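Local coordinates for sialidase B (Streptococcus pneumoniae serotype 4, PDB 4XJW), which cleaves terminal alpha-2,3-, alpha-2,6- and alpha-2,8-linked sialic acids from glycoconjugates and works as an intramolecular trans-sialidase, at residues I525-S530 / S541-I546; K567-L572 / L586-V591; S573-R578 / Y611-S616; N623-V628 / D651-D656. The protein carries 1 engineered substitution. All coordinates share one frame; numbering follows the deposited sequence.

Interaction 1: I525-S530 / S541-I546; sequences IAYMTS and SYIDGI
Tyr527 lays its ring against Ser541, its partner in a hydrogen-bonded antiparallel pair. Beyond CB, the first torsion (chi1 66°) puts CG between the backbone N and the carbonyl carbon, the crowded position. CD2 sits 3.8 Å from Ile543 CG1, the two side chains crossing at about a right angle, and CE2 comes 3.8 Å from Tyr542 O. CZ is 3.4 Å from Ser541 CB, which lies over the face and off centre toward the rim, a CH-pi contact 25° from the ring normal. At the tip, Tyr527 OH is 3.6 Å from the same CB. These strands are the third and fourth of a four-stranded antiparallel blade of the sialidase beta-propeller, and the fourth BNR (Asp-box) repeat, 528-539, runs from the first of them into the turn between. The ladder goes on with a nearly straight bond (177°) from Ile543 N to Ile525 O, 3.0 Å long. On the other face Ala526 CB touches Tyr542 CE1 at 3.7 Å. Ile525 CD1 reaches Ile546 CG2 at 3.8 Å, where Thr574 of strand 569-575 also packs. A water bridges the two segments, accepting from Ile525 N and donating to Ile543 O and Ile546 O.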
loop_
_atom_site.group_PDB
_atom_site.type_symbol
_atom_site.label_atom_id
_atom_site.label_comp_id
_atom_site.label_asym_id
_atom_site.label_seq_id
_atom_site.Cartn_x
_atom_site.Cartn_y
_atom_site.Cartn_z
ATOM N N ILE A 525 2.844 18.762 9.734
ATOM C CA ILE A 525 3.949 17.852 9.985
ATOM C C ILE A 525 4.843 18.471 11.048
ATOM O O ILE A 525 5.115 19.670 11.008
ATOM C CB ILE A 525 4.725 17.616 8.686
ATOM C CG1 ILE A 525 3.806 16.923 7.669
ATOM C CG2 ILE A 525 6.019 16.814 8.934
ATOM C CD1 ILE A 525 4.388 16.843 6.262
ATOM N N ALA A 526 5.267 17.667 12.016
ATOM C CA ALA A 526 6.096 18.165 13.108
ATOM C C ALA A 526 7.526 17.709 12.915
ATOM O O ALA A 526 7.803 16.845 12.079
ATOM C CB ALA A 526 5.574 17.678 14.453
ATOM N N TYR A 527 8.433 18.284 13.691
ATOM C CA TYR A 527 9.809 17.811 13.699
ATOM C C TYR A 527 10.505 18.067 15.018
ATOM O O TYR A 527 10.084 18.925 15.798
ATOM C CB TYR A 527 10.611 18.379 12.517
ATOM C CG TYR A 527 10.826 19.876 12.537
ATOM C CD1 TYR A 527 11.931 20.423 13.168
ATOM C CD2 TYR A 527 9.930 20.732 11.908
ATOM C CE1 TYR A 527 12.139 21.781 13.183
ATOM C CE2 TYR A 527 10.126 22.094 11.909
ATOM C CZ TYR A 527 11.242 22.612 12.555
ATOM O OH TYR A 527 11.453 23.971 12.569
ATOM N N MET A 528 11.537 17.277 15.275
ATOM C CA MET A 528 12.425 17.468 16.408
ATOM C C MET A 528 13.831 17.154 15.930
ATOM O O MET A 528 14.011 16.527 14.881
ATOM C CB MET A 528 12.051 16.561 17.583
ATOM C CG MET A 528 11.991 15.072 17.262
ATOM S SD MET A 528 11.805 14.004 18.714
ATOM C CE MET A 528 10.147 14.430 19.241
ATOM N N THR A 529 14.826 17.566 16.706
ATOM C CA THR A 529 16.225 17.417 16.311
ATOM C C THR A 529 17.057 16.832 17.437
ATOM O O THR A 529 16.876 17.193 18.612
ATOM C CB THR A 529 16.825 18.775 15.922
ATOM O OG1 THR A 529 16.015 19.396 14.917
ATOM C CG2 THR A 529 18.269 18.634 15.408
ATOM N N SER A 530 17.972 15.933 17.073
ATOM C CA SER A 530 18.996 15.451 17.994
ATOM C C SER A 530 20.351 15.933 17.490
ATOM O O SER A 530 20.588 15.965 16.285
ATOM C CB SER A 530 18.987 13.924 18.070
ATOM O OG SER A 530 20.070 13.442 18.855
ATOM N N SER A 541 8.738 21.239 16.932
ATOM C CA SER A 541 8.328 22.365 16.100
ATOM C C SER A 541 7.446 21.854 14.968
ATOM O O SER A 541 7.292 20.642 14.796
ATOM C CB SER A 541 9.547 23.071 15.519
ATOM O OG SER A 541 10.306 23.675 16.544
ATOM N N TYR A 542 6.877 22.774 14.195
ATOM C CA TYR A 542 5.997 22.420 13.094
ATOM C C TYR A 542 6.391 23.108 11.807
ATOM O O TYR A 542 6.932 24.207 11.815
ATOM C CB TYR A 542 4.534 22.737 13.437
ATOM C CG TYR A 542 4.055 22.021 14.671
ATOM C CD1 TYR A 542 3.477 20.759 14.584
ATOM C CD2 TYR A 542 4.192 22.599 15.928
ATOM C CE1 TYR A 542 3.048 20.096 15.716
ATOM C CE2 TYR A 542 3.767 21.945 17.062
ATOM C CZ TYR A 542 3.190 20.696 16.949
ATOM O OH TYR A 542 2.765 20.041 18.078
ATOM N N ILE A 543 6.127 22.436 10.693
ATOM C CA ILE A 543 6.320 23.018 9.384
ATOM C C ILE A 543 5.056 23.786 9.018
ATOM O O ILE A 543 3.970 23.213 8.982
ATOM C CB ILE A 543 6.610 21.901 8.347
ATOM C CG1 ILE A 543 7.889 21.158 8.731
ATOM C CG2 ILE A 543 6.666 22.453 6.923
ATOM C CD1 ILE A 543 8.162 19.930 7.877
ATOM N N ASP A 544 5.193 25.091 8.815
ATOM C CA ASP A 544 4.142 25.861 8.179
ATOM C C ASP A 544 4.419 25.728 6.688
ATOM O O ASP A 544 5.578 25.779 6.260
ATOM C CB ASP A 544 4.191 27.338 8.603
ATOM C CG ASP A 544 4.124 27.532 10.110
ATOM O OD1 ASP A 544 3.416 26.761 10.792
ATOM O OD2 ASP A 544 4.788 28.464 10.615
ATOM N N GLY A 545 3.374 25.523 5.897
ATOM C CA GLY A 545 3.535 25.474 4.460
ATOM C C GLY A 545 3.156 24.157 3.813
ATOM O O GLY A 545 3.067 24.067 2.587
ATOM N N ILE A 546 2.975 23.124 4.632
ATOM C CA ILE A 546 2.470 21.844 4.151
ATOM C C ILE A 546 1.211 21.541 4.942
ATOM O O ILE A 546 1.221 21.668 6.160
ATOM C CB ILE A 546 3.481 20.703 4.357
ATOM C CG1 ILE A 546 4.776 20.994 3.600
ATOM C CG2 ILE A 546 2.896 19.366 3.878
ATOM C CD1 ILE A 546 5.834 19.947 3.801
HETATM O O HOH W 1 3.155 20.908 7.835
#

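Interaction 2: K567-L572 / L586-V591; sequences KEAVIL and LVVGLV
Glu568 O is met from Val591 by a 2.8 Å hydrogen bond to N, and from Leu590 by a CA-H...O contact, CA lying 3.3 Å away. Beside it, a water accepts from Glu568 N and donates to Val591 O, standing in for a second direct bond between this pair. Lys567 reaches across this end: its CB lies 3.9 Å from Leu590 CB, the two side chains crossing at about a right angle, and the bend at chi3 (80°) carries CE to 3.3 Å from Val591 O. The segments belong to the two middle strands of a four-stranded antiparallel blade of the beta-propeller, running 156° apart, with Val570-Gly589 and Leu572-Val587 as successive hydrogen-bonded pairs. Gly589 N to Val570 O is nearly straight at 176°. On one face Ala569 CB meets Leu590 CD2 at 4.0 Å, and Ile571 CG2 meets Leu586 CB at 4.2 Å, a face that helix 654-657 covers through Ile654 and Leu657. The other face carries Val570, Leu572 and Val587. There Leu572 CB stands 4.4 Å from Val587 CB, and Trp600 packs on both residues. The carboxylate of Glu568 forms salt bridges with Lys559 and Lys593.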
loop_
_atom_site.group_PDB
_atom_site.type_symbol
_atom_site.label_atom_id
_atom_site.label_comp_id
_atom_site.label_asym_id
_atom_site.label_seq_id
_atom_site.Cartn_x
_atom_site.Cartn_y
_atom_site.Cartn_z
ATOM N N LYS A 567 23.134 24.660 -1.859
ATOM C CA LYS A 567 22.807 24.374 -0.465
ATOM C C LYS A 567 22.492 22.896 -0.255
ATOM O O LYS A 567 22.155 22.181 -1.201
ATOM C CB LYS A 567 21.624 25.235 -0.001
ATOM C CG LYS A 567 21.813 26.728 -0.265
ATOM C CD LYS A 567 20.921 27.584 0.620
ATOM C CE LYS A 567 21.517 27.741 2.008
ATOM N NZ LYS A 567 20.623 28.514 2.908
ATOM N N GLU A 568 22.629 22.434 0.980
ATOM C CA GLU A 568 22.297 21.052 1.292
ATOM C C GLU A 568 20.785 20.935 1.313
ATOM O O GLU A 568 20.080 21.883 1.679
ATOM C CB GLU A 568 22.901 20.637 2.621
ATOM C CG GLU A 568 24.423 20.739 2.609
ATOM C CD GLU A 568 25.056 20.376 3.935
ATOM O OE1 GLU A 568 24.404 19.668 4.731
ATOM O OE2 GLU A 568 26.210 20.795 4.176
ATOM N N ALA A 569 20.285 19.766 0.926
ATOM C CA ALA A 569 18.859 19.635 0.656
ATOM C C ALA A 569 18.215 18.422 1.319
ATOM O O ALA A 569 18.814 17.344 1.385
ATOM C CB ALA A 569 18.621 19.614 -0.837
ATOM N N VAL A 570 16.983 18.624 1.783
ATOM C CA VAL A 570 16.142 17.566 2.318
ATOM C C VAL A 570 14.923 17.454 1.411
ATOM O O VAL A 570 14.437 18.464 0.897
ATOM C CB VAL A 570 15.725 17.903 3.755
ATOM C CG1 VAL A 570 14.591 17.016 4.249
ATOM C CG2 VAL A 570 16.930 17.794 4.661
ATOM N N ILE A 571 14.447 16.234 1.170
ATOM C CA ILE A 571 13.241 16.056 0.370
ATOM C C ILE A 571 12.187 15.298 1.174
ATOM O O ILE A 571 12.469 14.243 1.748
ATOM C CB ILE A 571 13.520 15.350 -0.965
ATOM C CG1 ILE A 571 14.630 16.090 -1.717
ATOM C CG2 ILE A 571 12.248 15.278 -1.805
ATOM C CD1 ILE A 571 15.122 15.370 -2.956
ATOM N N LEU A 572 10.984 15.867 1.244
ATOM C CA LEU A 572 9.860 15.241 1.923
ATOM C C LEU A 572 8.841 14.744 0.895
ATOM O O LEU A 572 8.638 15.376 -0.140
ATOM C CB LEU A 572 9.177 16.257 2.842
ATOM C CG LEU A 572 9.937 16.926 3.979
ATOM C CD1 LEU A 572 8.952 17.769 4.802
ATOM C CD2 LEU A 572 10.632 15.918 4.879
ATOM N N LEU A 586 6.393 16.108 -3.659
ATOM C CA LEU A 586 7.730 16.103 -3.099
ATOM C C LEU A 586 8.040 17.549 -2.769
ATOM O O LEU A 586 7.813 18.441 -3.595
ATOM C CB LEU A 586 8.765 15.591 -4.090
ATOM C CG LEU A 586 8.595 14.181 -4.619
ATOM C CD1 LEU A 586 9.862 13.798 -5.362
ATOM C CD2 LEU A 586 8.326 13.195 -3.503
ATOM N N VAL A 587 8.551 17.786 -1.568
ATOM C CA VAL A 587 8.875 19.147 -1.154
ATOM C C VAL A 587 10.374 19.211 -0.895
ATOM O O VAL A 587 10.894 18.466 -0.065
ATOM C CB VAL A 587 8.071 19.568 0.092
ATOM C CG1 VAL A 587 8.319 21.035 0.410
ATOM C CG2 VAL A 587 6.559 19.321 -0.121
ATOM N N VAL A 588 11.072 20.085 -1.624
ATOM C CA VAL A 588 12.517 20.220 -1.477
ATOM C C VAL A 588 12.850 21.382 -0.546
ATOM O O VAL A 588 12.425 22.512 -0.789
ATOM C CB VAL A 588 13.197 20.458 -2.836
ATOM C CG1 VAL A 588 14.703 20.580 -2.662
ATOM C CG2 VAL A 588 12.865 19.339 -3.825
ATOM N N GLY A 589 13.586 21.096 0.525
ATOM C CA GLY A 589 14.003 22.130 1.461
ATOM C C GLY A 589 15.510 22.303 1.477
ATOM O O GLY A 589 16.255 21.320 1.435
ATOM N N LEU A 590 15.963 23.554 1.541
ATOM C CA LEU A 590 17.395 23.844 1.601
ATOM C C LEU A 590 17.786 24.233 3.023
ATOM O O LEU A 590 17.076 25.010 3.679
ATOM C CB LEU A 590 17.751 24.974 0.639
ATOM C CG LEU A 590 17.254 24.818 -0.794
ATOM C CD1 LEU A 590 17.783 25.929 -1.681
ATOM C CD2 LEU A 590 17.636 23.458 -1.353
ATOM N N VAL A 591 18.902 23.689 3.500
ATOM C CA VAL A 591 19.333 23.900 4.876
ATOM C C VAL A 591 20.127 25.194 5.030
ATOM O O VAL A 591 21.070 25.453 4.278
ATOM C CB VAL A 591 20.181 22.713 5.397
ATOM C CG1 VAL A 591 20.626 22.958 6.829
ATOM C CG2 VAL A 591 19.394 21.413 5.297
HETATM O O HOH W 2 23.202 24.251 3.176
#

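Interaction 3: S573-R578 / Y611-S616; sequences STPNSR and YGYAYS
Ser573 OG is gripped by two hydroxyls of the segment 611-616: it lies 2.7 Å from Tyr613 OH and 2.6 Å from Ser616 OG. The contact joins the C-terminal end of strand 569-575, the second strand of one propeller blade, to the loop that leads into the next sheet and holds Tyr615, the probable nucleophile by similarity to related sialidases. Chi1 places both serine oxygens. Ser573 OG is anti to its backbone N (chi1 163°), while Ser616 OG stands between its own N and carbonyl carbon (chi1 70°). The Tyr613 ring receives Ser573 OG at its edge, in the ring plane. Because Ser573 has a single hydroxyl hydrogen, it must accept in at least one of the two bonds. Ser616 OG bonds on to Ser556 OG, which extends the buried hydroxyl chain into strand 556-559. Phe630 stacks on the Tyr613 ring. The Tyr615 side chain leaves the backbone away from strand 569-575, and its OH bonds to Glu503, a predicted active-site residue. The Pro575 ring crosses the Tyr613 side chain at about a right angle, its CD 4.0 Å from Tyr613 CD1. Thr574 turns to the other side, where its OG1 donates to Pro575 O at 2.7 Å. On the facing side, Pro575 CB comes within 3.5 Å of Tyr613 O.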
loop_
_atom_site.group_PDB
_atom_site.type_symbol
_atom_site.label_atom_id
_atom_site.label_comp_id
_atom_site.label_asym_id
_atom_site.label_seq_id
_atom_site.Cartn_x
_atom_site.Cartn_y
_atom_site.Cartn_z
ATOM N N SER A 573 8.189 13.625 1.196
ATOM C CA SER A 573 7.082 13.112 0.383
ATOM C C SER A 573 5.849 12.964 1.271
ATOM O O SER A 573 5.924 12.339 2.328
ATOM C CB SER A 573 7.458 11.754 -0.207
ATOM O OG SER A 573 6.328 11.056 -0.674
ATOM N N THR A 574 4.720 13.519 0.826
ATOM C CA THR A 574 3.503 13.558 1.635
ATOM C C THR A 574 2.359 14.040 0.774
ATOM O O THR A 574 2.581 14.782 -0.182
ATOM C CB THR A 574 3.677 14.542 2.828
ATOM O OG1 THR A 574 2.437 14.682 3.541
ATOM C CG2 THR A 574 4.131 15.907 2.341
ATOM N N PRO A 575 1.119 13.645 1.115
ATOM C CA PRO A 575 -0.017 14.400 0.583
ATOM C C PRO A 575 0.066 15.842 1.093
ATOM O O PRO A 575 0.522 16.091 2.217
ATOM C CB PRO A 575 -1.222 13.692 1.209
ATOM C CG PRO A 575 -0.678 13.063 2.471
ATOM C CD PRO A 575 0.691 12.582 2.037
ATOM N N ASN A 576 -0.365 16.787 0.275
ATOM C CA ASN A 576 -0.476 18.170 0.743
ATOM C C ASN A 576 -1.916 18.587 0.576
ATOM O O ASN A 576 -2.306 19.122 -0.468
ATOM C CB ASN A 576 0.448 19.088 -0.062
ATOM C CG ASN A 576 0.580 20.473 0.552
ATOM O OD1 ASN A 576 -0.204 20.864 1.416
ATOM N ND2 ASN A 576 1.576 21.225 0.099
ATOM N N SER A 577 -2.710 18.300 1.603
ATOM C CA SER A 577 -4.161 18.503 1.548
ATOM C C SER A 577 -4.714 18.530 2.957
ATOM O O SER A 577 -4.304 17.732 3.795
ATOM C CB SER A 577 -4.834 17.365 0.762
ATOM O OG SER A 577 -6.255 17.449 0.866
ATOM N N ARG A 578 -5.643 19.450 3.226
ATOM C CA ARG A 578 -6.330 19.487 4.518
ATOM C C ARG A 578 -7.531 18.552 4.535
ATOM O O ARG A 578 -8.141 18.329 5.582
ATOM C CB ARG A 578 -6.824 20.901 4.837
ATOM C CG ARG A 578 -5.745 21.925 5.040
ATOM C CD ARG A 578 -6.350 23.296 5.308
ATOM N NE ARG A 578 -5.611 24.013 6.340
ATOM C CZ ARG A 578 -5.876 25.259 6.714
ATOM N NH1 ARG A 578 -6.860 25.931 6.134
ATOM N NH2 ARG A 578 -5.153 25.832 7.667
ATOM N N TYR A 611 -6.221 13.716 -7.070
ATOM C CA TYR A 611 -5.902 12.296 -7.202
ATOM C C TYR A 611 -5.182 11.778 -5.952
ATOM O O TYR A 611 -4.442 12.521 -5.288
ATOM C CB TYR A 611 -5.093 12.038 -8.469
ATOM C CG TYR A 611 -5.911 12.004 -9.746
ATOM C CD1 TYR A 611 -7.223 12.464 -9.781
ATOM C CD2 TYR A 611 -5.374 11.480 -10.918
ATOM C CE1 TYR A 611 -7.969 12.418 -10.951
ATOM C CE2 TYR A 611 -6.111 11.431 -12.097
ATOM C CZ TYR A 611 -7.419 11.908 -12.103
ATOM O OH TYR A 611 -8.179 11.868 -13.252
ATOM N N GLY A 612 -5.431 10.513 -5.617
ATOM C CA GLY A 612 -4.999 9.934 -4.354
ATOM C C GLY A 612 -3.499 9.829 -4.149
ATOM O O GLY A 612 -2.730 9.531 -5.070
ATOM N N TYR A 613 -3.078 10.074 -2.917
ATOM C CA TYR A 613 -1.681 9.891 -2.541
ATOM C C TYR A 613 -1.630 9.693 -1.043
ATOM O O TYR A 613 -2.019 10.584 -0.287
ATOM C CB TYR A 613 -0.869 11.130 -2.927
ATOM C CG TYR A 613 0.638 10.954 -2.853
ATOM C CD1 TYR A 613 1.350 11.160 -1.668
ATOM C CD2 TYR A 613 1.355 10.617 -3.988
ATOM C CE1 TYR A 613 2.763 11.015 -1.630
ATOM C CE2 TYR A 613 2.737 10.471 -3.968
ATOM C CZ TYR A 613 3.432 10.662 -2.790
ATOM O OH TYR A 613 4.804 10.503 -2.832
ATOM N N ALA A 614 -1.188 8.523 -0.597
ATOM C CA ALA A 614 -1.225 8.210 0.822
ATOM C C ALA A 614 0.166 7.922 1.372
ATOM O O ALA A 614 1.017 8.800 1.335
ATOM C CB ALA A 614 -2.240 7.087 1.123
ATOM N N TYR A 615 0.403 6.724 1.897
ATOM C CA TYR A 615 1.729 6.408 2.400
ATOM C C TYR A 615 2.719 6.338 1.242
ATOM O O TYR A 615 2.354 6.021 0.097
ATOM C CB TYR A 615 1.761 5.094 3.186
ATOM C CG TYR A 615 1.197 5.150 4.583
ATOM C CD1 TYR A 615 0.079 5.918 4.885
ATOM C CD2 TYR A 615 1.752 4.389 5.600
ATOM C CE1 TYR A 615 -0.447 5.934 6.172
ATOM C CE2 TYR A 615 1.232 4.403 6.878
ATOM C CZ TYR A 615 0.124 5.163 7.150
ATOM O OH TYR A 615 -0.409 5.173 8.426
ATOM N N SER A 616 3.971 6.642 1.550
ATOM C CA SER A 616 4.971 6.750 0.512
ATOM C C SER A 616 6.362 6.400 0.987
ATOM O O SER A 616 6.687 6.432 2.177
ATOM C CB SER A 616 4.954 8.159 -0.076
ATOM O OG SER A 616 5.460 9.094 0.870
#

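Interaction 4: N623-V628 / D651-D656; sequences NHHIGV and DLEIND
Ile626 and Leu652 form a hydrogen-bonded antiparallel pair, with Ile626 N 2.7 Å from Leu652 O and a matching bond from Leu652 N to Ile626 O. They lie on neighbouring strands of a three-stranded antiparallel sheet near the C-terminus of the propeller domain. Diagonally across this pair His625 ND1 donates to Asp651 OD1 over 2.7 Å, nearly straight at 178°. The oxygen lies in the imidazole plane and uses its syn lone pair, although the carboxylate itself is turned 53° from the ring. Glu653 covers one ring face: its CG is 3.5 Å from His625 CE1, and its carboxylate stacks almost parallel to the imidazole, 7° apart. Two acidic side chains this close would probably favour a protonated imidazole. Asn623 ND2 lies over the opposite face, and a water joins it to Asp651 OD2. The same asparagine makes an Asx turn, its OD1 accepting from His625 N at 3.0 Å. Next to it, His624 bonds through ND1 to Glu620 of the Optactin pocket. On the face with Ile626 and Leu652, Val628 CG2 meets Leu652 CD1 at 4.3 Å, and Ile626 CG1 touches Ile654 CD1 at 4.1 Å.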
loop_
_atom_site.group_PDB
_atom_site.type_symbol
_atom_site.label_atom_id
_atom_site.label_comp_id
_atom_site.label_asym_id
_atom_site.label_seq_id
_atom_site.Cartn_x
_atom_site.Cartn_y
_atom_site.Cartn_z
ATOM N N ASN A 623 22.172 6.712 -9.126
ATOM C CA ASN A 623 22.432 7.656 -10.209
ATOM C C ASN A 623 21.949 9.077 -9.919
ATOM O O ASN A 623 21.923 9.924 -10.810
ATOM C CB ASN A 623 21.825 7.145 -11.511
ATOM C CG ASN A 623 20.318 7.023 -11.443
ATOM O OD1 ASN A 623 19.708 7.379 -10.431
ATOM N ND2 ASN A 623 19.708 6.521 -12.515
ATOM N N HIS A 624 21.533 9.300 -8.671
ATOM C CA HIS A 624 21.056 10.597 -8.170
ATOM C C HIS A 624 19.664 10.990 -8.644
ATOM O O HIS A 624 19.221 12.109 -8.391
ATOM C CB HIS A 624 22.070 11.721 -8.434
ATOM C CG HIS A 624 23.444 11.408 -7.932
ATOM N ND1 HIS A 624 23.698 11.099 -6.611
ATOM C CD2 HIS A 624 24.636 11.345 -8.569
ATOM C CE1 HIS A 624 24.986 10.856 -6.459
ATOM N NE2 HIS A 624 25.583 11.009 -7.629
ATOM N N HIS A 625 18.982 10.083 -9.335
ATOM C CA HIS A 625 17.532 10.228 -9.491
ATOM C C HIS A 625 16.863 9.947 -8.159
ATOM O O HIS A 625 17.511 9.485 -7.206
ATOM C CB HIS A 625 16.979 9.252 -10.522
ATOM C CG HIS A 625 17.426 9.529 -11.919
ATOM N ND1 HIS A 625 16.591 9.366 -13.005
ATOM C CD2 HIS A 625 18.624 9.913 -12.415
ATOM C CE1 HIS A 625 17.253 9.657 -14.110
ATOM N NE2 HIS A 625 18.486 10.008 -13.779
ATOM N N ILE A 626 15.562 10.227 -8.101
ATOM C CA ILE A 626 14.749 9.941 -6.931
ATOM C C ILE A 626 13.722 8.886 -7.307
ATOM O O ILE A 626 13.012 9.033 -8.303
ATOM C CB ILE A 626 14.004 11.195 -6.468
ATOM C CG1 ILE A 626 14.970 12.346 -6.173
ATOM C CG2 ILE A 626 13.153 10.869 -5.245
ATOM C CD1 ILE A 626 15.978 12.079 -5.068
ATOM N N GLY A 627 13.673 7.801 -6.544
ATOM C CA GLY A 627 12.621 6.812 -6.708
ATOM C C GLY A 627 11.539 7.017 -5.662
ATOM O O GLY A 627 11.843 7.282 -4.493
ATOM N N VAL A 628 10.281 6.913 -6.091
ATOM C CA VAL A 628 9.124 7.081 -5.205
ATOM C C VAL A 628 8.222 5.863 -5.389
ATOM O O VAL A 628 7.817 5.550 -6.504
ATOM C CB VAL A 628 8.337 8.376 -5.512
ATOM C CG1 VAL A 628 7.252 8.597 -4.473
ATOM C CG2 VAL A 628 9.263 9.587 -5.561
ATOM N N ASP A 651 10.100 7.290 -11.237
ATOM C CA ASP A 651 11.466 7.796 -11.210
ATOM C C ASP A 651 11.438 9.289 -11.537
ATOM O O ASP A 651 10.864 9.689 -12.552
ATOM C CB ASP A 651 12.307 7.042 -12.255
ATOM C CG ASP A 651 13.750 7.522 -12.319
ATOM O OD1 ASP A 651 14.006 8.576 -12.945
ATOM O OD2 ASP A 651 14.625 6.828 -11.762
ATOM N N LEU A 652 12.040 10.107 -10.679
ATOM C CA LEU A 652 12.093 11.546 -10.907
ATOM C C LEU A 652 13.529 12.053 -10.877
ATOM O O LEU A 652 14.402 11.460 -10.232
ATOM C CB LEU A 652 11.263 12.282 -9.862
ATOM C CG LEU A 652 9.754 12.019 -9.901
ATOM C CD1 LEU A 652 9.086 12.563 -8.640
ATOM C CD2 LEU A 652 9.154 12.632 -11.145
ATOM N N GLU A 653 13.773 13.155 -11.583
ATOM C CA GLU A 653 15.059 13.843 -11.530
ATOM C C GLU A 653 14.907 15.170 -10.788
ATOM O O GLU A 653 13.814 15.731 -10.739
ATOM C CB GLU A 653 15.585 14.088 -12.941
ATOM C CG GLU A 653 15.858 12.817 -13.711
ATOM C CD GLU A 653 16.490 13.080 -15.060
ATOM O OE1 GLU A 653 17.719 13.300 -15.107
ATOM O OE2 GLU A 653 15.748 13.071 -16.065
ATOM N N ILE A 654 15.999 15.680 -10.223
ATOM C CA ILE A 654 15.920 16.920 -9.451
ATOM C C ILE A 654 15.386 18.067 -10.296
ATOM O O ILE A 654 14.575 18.869 -9.828
ATOM C CB ILE A 654 17.272 17.299 -8.818
ATOM C CG1 ILE A 654 17.665 16.250 -7.792
ATOM C CG2 ILE A 654 17.190 18.660 -8.153
ATOM C CD1 ILE A 654 16.622 16.057 -6.699
ATOM N N ASN A 655 15.801 18.119 -11.558
ATOM C CA ASN A 655 15.295 19.151 -12.455
ATOM C C ASN A 655 13.769 19.099 -12.640
ATOM O O ASN A 655 13.147 20.121 -12.916
ATOM C CB ASN A 655 16.030 19.134 -13.800
ATOM C CG ASN A 655 17.448 19.688 -13.697
ATOM O OD1 ASN A 655 17.839 20.248 -12.673
ATOM N ND2 ASN A 655 18.218 19.546 -14.771
ATOM N N ASP A 656 13.165 17.923 -12.473
ATOM C CA ASP A 656 11.706 17.823 -12.554
ATOM C C ASP A 656 11.068 18.525 -11.371
ATOM O O ASP A 656 9.939 19.021 -11.456
ATOM C CB ASP A 656 11.245 16.369 -12.546
ATOM C CG ASP A 656 11.728 15.595 -13.747
ATOM O OD1 ASP A 656 11.684 16.148 -14.867
ATOM O OD2 ASP A 656 12.157 14.428 -13.566
HETATM O O HOH W 3 16.912 5.769 -12.563
HETATM O O HOH W 4 18.273 13.793 -10.497
#

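How the interactions relate
Interactions 1 and 2 each pair strands within a four-stranded blade of its own, and interaction 4 lies in the three-stranded sheet that follows. Along the chain interaction 1 closes before 2 opens, and both 2 and 3 close before 4. Centres of 1 and 2 are about 13 Å apart, as are those of 2 and 4, whereas 1 and 4 lie about 24 Å apart and do not touch. The middle blade therefore packs on both neighbours: Leu572 CD1 meets Ile543 CD1 at 3.8 Å, and Leu586 CD1 meets Leu652 CD1 at 3.6 Å. Interaction 3, its segments alternating with those of interaction 2, continues strand 569-575 from the blade to the loop of the probable nucleophile.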